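Local coordinates for putative lipoprotein (Bacteroides fragilis, PDB 3QNK) that is a SusD-like protein of the outer membrane that probably binds glycans at the cell surface for uptake through a partner transporter, at residues A186-V191 / I202-E207; K196-V201 / A399-E404. One frame throughout, in Å; residues are numbered along the deposited sequence.

In the fold
Both contacts use helix 198-209, so together they illustrate how one helix of an alpha-alpha superhelix is held from two directions. In contact 1 it lies back against helix 181-194, its neighbour in sequence. Contact 2 sets its first turn, and the bend before it, against helix 391-405, nearly two hundred residues further on. The two centres are about 10 Å apart. Their seam is made of direct packing: CG1 of Ile-202 lies 3.8 Å from CB of Ala-401, and the backbone O of Ser-189 is 3.6 Å from CG2 of Val-201. The segments alternate along the chain, and neither contact touches the second chain of the assembly.

Contact 1: A186-V191 / I202-E207; sequences ALKSRV and IKSCAE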
# COMPACT_ATOMS: atom_id res chain seq x y z
N ALA B 186 -3.54 6.17 29.62
CA ALA B 186 -4.16 7.24 28.84
C ALA B 186 -4.89 6.66 27.61
O ALA B 186 -6.05 7.03 27.38
CB ALA B 186 -3.13 8.27 28.42
N LEU B 187 -4.28 5.70 26.87
CA LEU B 187 -4.96 5.11 25.73
C LEU B 187 -6.15 4.30 26.21
O LEU B 187 -7.21 4.41 25.60
CB LEU B 187 -4.04 4.26 24.82
CG LEU B 187 -4.61 3.80 23.44
CD1 LEU B 187 -5.10 4.96 22.60
CD2 LEU B 187 -3.59 3.00 22.65
N LYS B 188 -5.99 3.57 27.34
CA LYS B 188 -7.03 2.75 27.95
C LYS B 188 -8.27 3.59 28.21
O LYS B 188 -9.36 3.20 27.76
CB LYS B 188 -6.52 2.09 29.25
CG LYS B 188 -7.20 0.79 29.65
CD LYS B 188 -6.44 -0.02 30.72
CE LYS B 188 -7.39 -0.74 31.67
NZ LYS B 188 -7.70 0.03 32.92
N SER B 189 -8.12 4.78 28.85
CA SER B 189 -9.24 5.68 29.17
C SER B 189 -10.01 6.11 27.90
O SER B 189 -11.24 6.16 27.96
CB SER B 189 -8.77 6.91 29.95
OG SER B 189 -8.07 7.87 29.17
N ARG B 190 -9.32 6.39 26.76
CA ARG B 190 -10.01 6.77 25.52
C ARG B 190 -10.76 5.58 24.93
O ARG B 190 -11.94 5.74 24.59
CB ARG B 190 -9.03 7.32 24.49
CG ARG B 190 -9.76 8.00 23.35
CD ARG B 190 -8.86 8.09 22.14
NE ARG B 190 -7.80 9.06 22.35
CZ ARG B 190 -6.87 9.36 21.46
NH1 ARG B 190 -6.84 8.75 20.28
NH2 ARG B 190 -5.94 10.28 21.73
N VAL B 191 -10.08 4.39 24.83
CA VAL B 191 -10.68 3.14 24.33
C VAL B 191 -11.95 2.78 25.18
O VAL B 191 -13.00 2.46 24.61
CB VAL B 191 -9.64 1.99 24.31
CG1 VAL B 191 -10.28 0.68 23.86
CG2 VAL B 191 -8.49 2.33 23.39
N ILE B 202 -12.87 6.48 34.58
CA ILE B 202 -12.58 7.19 35.82
C ILE B 202 -11.38 6.57 36.55
O ILE B 202 -10.52 7.30 37.04
CB ILE B 202 -13.86 7.24 36.71
CG1 ILE B 202 -14.99 8.00 35.99
CG2 ILE B 202 -13.54 7.88 38.09
CD1 ILE B 202 -16.38 7.76 36.50
N LYS B 203 -11.34 5.23 36.59
CA LYS B 203 -10.28 4.45 37.23
C LYS B 203 -8.97 4.63 36.48
O LYS B 203 -7.94 4.89 37.10
CB LYS B 203 -10.67 2.98 37.34
CG LYS B 203 -11.76 2.69 38.38
CD LYS B 203 -11.80 1.20 38.79
CE LYS B 203 -13.18 0.63 39.00
NZ LYS B 203 -13.59 -0.30 37.90
N SER B 204 -9.01 4.55 35.13
CA SER B 204 -7.84 4.75 34.27
C SER B 204 -7.26 6.16 34.41
O SER B 204 -6.04 6.31 34.54
CB SER B 204 -8.19 4.46 32.82
OG SER B 204 -8.47 3.08 32.69
N CYS B 205 -8.13 7.19 34.45
CA CYS B 205 -7.77 8.59 34.61
C CYS B 205 -7.11 8.81 35.97
O CYS B 205 -6.11 9.51 36.04
CB CYS B 205 -9.00 9.48 34.46
SG CYS B 205 -9.66 9.56 32.78
N ALA B 206 -7.64 8.16 37.04
CA ALA B 206 -7.12 8.26 38.42
C ALA B 206 -5.65 7.83 38.47
O ALA B 206 -4.85 8.41 39.21
CB ALA B 206 -7.96 7.41 39.36
N GLU B 207 -5.29 6.84 37.62
CA GLU B 207 -3.94 6.32 37.54
C GLU B 207 -2.98 7.33 36.91
O GLU B 207 -1.87 7.49 37.40
CB GLU B 207 -3.93 5.00 36.77
CG GLU B 207 -4.54 3.86 37.56
CD GLU B 207 -4.00 3.63 38.96
OE1 GLU B 207 -2.76 3.71 39.15
OE2 GLU B 207 -4.83 3.39 39.86
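Segments 186-191 and 202-207 are helical and run nearly antiparallel, at 160°, with axes 8.4 Å apart at their closest. Ser-189 and Ser-204 sit at the point of nearest backbone approach, and their small side chains meet CB to CB at 3.8 Å. Beside them, SG of Cys-205 lies 4.0 Å from CB of Ser-189, a sulfur laid against a methylene.

The hydroxyl of Ser-189 makes no hydrogen bond to segment 202-207. With OG set between the backbone N and the carbonyl carbon (chi1 74°), it turns back along its own helix and donates to the O of Ala-186 at 2.8 Å, tilted from that carbonyl's plane; Asn-397 of helix 391-405 is a further partner. This is the packing of an antiparallel helical hairpin, helices 181-194 and 198-209 joined by a short turn, the building unit of alpha-alpha superhelices such as the TPR-like part of SusD proteins.

On the flank, Lys-188 arches round the hydroxyl of Ser-204, bending at its third and fourth torsions to bring NZ within 3.2 Å of OG, to which it donates. The same hydroxyl hydrogen-bonds Glu-192, whose carboxylate forms a long, weak ion pair with Lys-188 and completes a small polar cluster between the two helices. Lys-188 also touches Leu-157 of helix 149-166.

Contact 2: K196-V201 / A399-E404; sequences KRYEDV and AEARLE
An acidic residue lies over the face of a tyrosine here, and does so through its aliphatic carbons. CB of Glu-404 stands 3.6 Å from the centroid of the Tyr-198 ring, 20° off the normal, a CH-pi contact displaced toward the CD2-CE2 side. The next carbon, CG, reaches 3.6 Å from CZ of the same ring. Past these two carbons a bend at the second torsion (chi2 -53°) leads the carboxylate away from the ring, their planes 33° apart. Over the opposite face, displaced toward the rim, lies the backbone O of Lys-196.

At the base of the tyrosine, the small methyl of Ala-401 allows close backbone approach. Its CB lies 3.8 Å from CB of Tyr-198, 3.4 Å from the O of Tyr-198 and 3.6 Å from CB of Val-201. CD1 of the ring also comes near Ala-401. Tyr-198 and Ala-401 are the nearest pair of backbone positions, with CA atoms 4.5 Å apart.

Before the tyrosine, Lys-196, at positive phi, is the C-prime residue of a Schellman motif that ends helix 181-194. Arg-197 then takes the N-cap position of helix 198-209. The contact places this bend against helix 391-405. Tyr-198 also touches Leu-193, so its side chain bridges helices 181-194 and 391-405.

No hydrogen bond crosses between the segments. The carboxylate of Glu-404 instead forms a salt bridge with Arg-436 of helix 432-446, which divides the labour within one side chain: its methylenes pack on the tyrosine while its charge is paired with a third helix.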
# COMPACT_ATOMS: atom_id res chain seq x y z
N LYS B 196 -18.10 3.33 25.97
CA LYS B 196 -19.01 3.76 27.03
C LYS B 196 -18.82 2.96 28.36
O LYS B 196 -19.79 2.80 29.13
CB LYS B 196 -20.49 3.71 26.57
CG LYS B 196 -20.79 4.53 25.32
CD LYS B 196 -22.26 4.72 25.16
CE LYS B 196 -22.65 5.73 24.11
NZ LYS B 196 -24.14 5.75 23.92
N ARG B 197 -17.57 2.57 28.68
CA ARG B 197 -17.19 1.90 29.92
C ARG B 197 -16.75 2.97 30.91
O ARG B 197 -15.59 3.05 31.28
CB ARG B 197 -16.06 0.87 29.66
CG ARG B 197 -16.37 -0.12 28.57
CD ARG B 197 -15.31 -1.17 28.44
NE ARG B 197 -15.57 -2.02 27.28
CZ ARG B 197 -15.16 -3.27 27.14
NH1 ARG B 197 -14.46 -3.86 28.10
NH2 ARG B 197 -15.46 -3.95 26.05
N TYR B 198 -17.70 3.82 31.31
CA TYR B 198 -17.48 5.02 32.12
C TYR B 198 -16.86 4.76 33.50
O TYR B 198 -15.89 5.47 33.86
CB TYR B 198 -18.77 5.84 32.26
CG TYR B 198 -19.41 6.20 30.93
CD1 TYR B 198 -18.69 6.86 29.94
CD2 TYR B 198 -20.74 5.87 30.67
CE1 TYR B 198 -19.27 7.18 28.71
CE2 TYR B 198 -21.34 6.21 29.45
CZ TYR B 198 -20.60 6.87 28.48
OH TYR B 198 -21.15 7.22 27.27
N GLU B 199 -17.36 3.75 34.26
CA GLU B 199 -16.78 3.43 35.58
C GLU B 199 -15.28 3.11 35.43
O GLU B 199 -14.48 3.54 36.26
CB GLU B 199 -17.54 2.31 36.29
N ASP B 200 -14.90 2.46 34.30
CA ASP B 200 -13.52 2.11 33.98
C ASP B 200 -12.67 3.32 33.60
O ASP B 200 -11.53 3.40 34.05
CB ASP B 200 -13.45 1.06 32.87
CG ASP B 200 -14.02 -0.29 33.25
OD1 ASP B 200 -13.47 -0.93 34.20
OD2 ASP B 200 -15.01 -0.71 32.62
N VAL B 201 -13.22 4.27 32.77
CA VAL B 201 -12.54 5.50 32.35
C VAL B 201 -12.00 6.26 33.56
O VAL B 201 -10.82 6.62 33.56
CB VAL B 201 -13.46 6.43 31.51
CG1 VAL B 201 -12.74 7.71 31.11
CG2 VAL B 201 -14.00 5.73 30.28
N ALA B 399 -14.21 13.91 32.85
CA ALA B 399 -15.40 14.76 32.93
C ALA B 399 -16.60 14.09 32.25
O ALA B 399 -17.69 14.02 32.83
CB ALA B 399 -15.12 16.11 32.29
N GLU B 400 -16.35 13.49 31.07
CA GLU B 400 -17.34 12.82 30.27
C GLU B 400 -17.90 11.58 30.99
O GLU B 400 -19.13 11.45 31.08
CB GLU B 400 -16.75 12.46 28.91
CG GLU B 400 -17.84 12.10 27.92
CD GLU B 400 -17.49 12.04 26.44
OE1 GLU B 400 -16.49 12.67 26.02
OE2 GLU B 400 -18.30 11.44 25.70
N ALA B 401 -17.02 10.69 31.50
CA ALA B 401 -17.42 9.47 32.21
C ALA B 401 -18.09 9.80 33.53
O ALA B 401 -19.07 9.15 33.87
CB ALA B 401 -16.22 8.59 32.44
N ARG B 402 -17.60 10.82 34.25
CA ARG B 402 -18.18 11.22 35.53
C ARG B 402 -19.58 11.70 35.35
O ARG B 402 -20.45 11.28 36.12
CB ARG B 402 -17.36 12.30 36.22
CG ARG B 402 -16.26 11.69 36.99
CD ARG B 402 -15.18 12.67 37.35
NE ARG B 402 -14.03 11.93 37.85
CZ ARG B 402 -13.85 11.61 39.12
NH1 ARG B 402 -14.70 12.03 40.05
NH2 ARG B 402 -12.80 10.88 39.48
N LEU B 403 -19.84 12.52 34.32
CA LEU B 403 -21.20 13.00 34.11
C LEU B 403 -22.16 11.83 33.85
O LEU B 403 -23.18 11.72 34.55
CB LEU B 403 -21.29 14.01 32.96
CG LEU B 403 -22.70 14.52 32.77
CD1 LEU B 403 -22.82 15.92 33.22
CD2 LEU B 403 -23.18 14.29 31.40
N GLU B 404 -21.81 10.93 32.90
CA GLU B 404 -22.64 9.77 32.54
C GLU B 404 -22.88 8.83 33.72
O GLU B 404 -23.87 8.11 33.73
CB GLU B 404 -22.02 9.01 31.38
CG GLU B 404 -21.88 9.80 30.08
CD GLU B 404 -23.11 10.50 29.54
OE1 GLU B 404 -24.25 10.09 29.86
OE2 GLU B 404 -22.93 11.47 28.78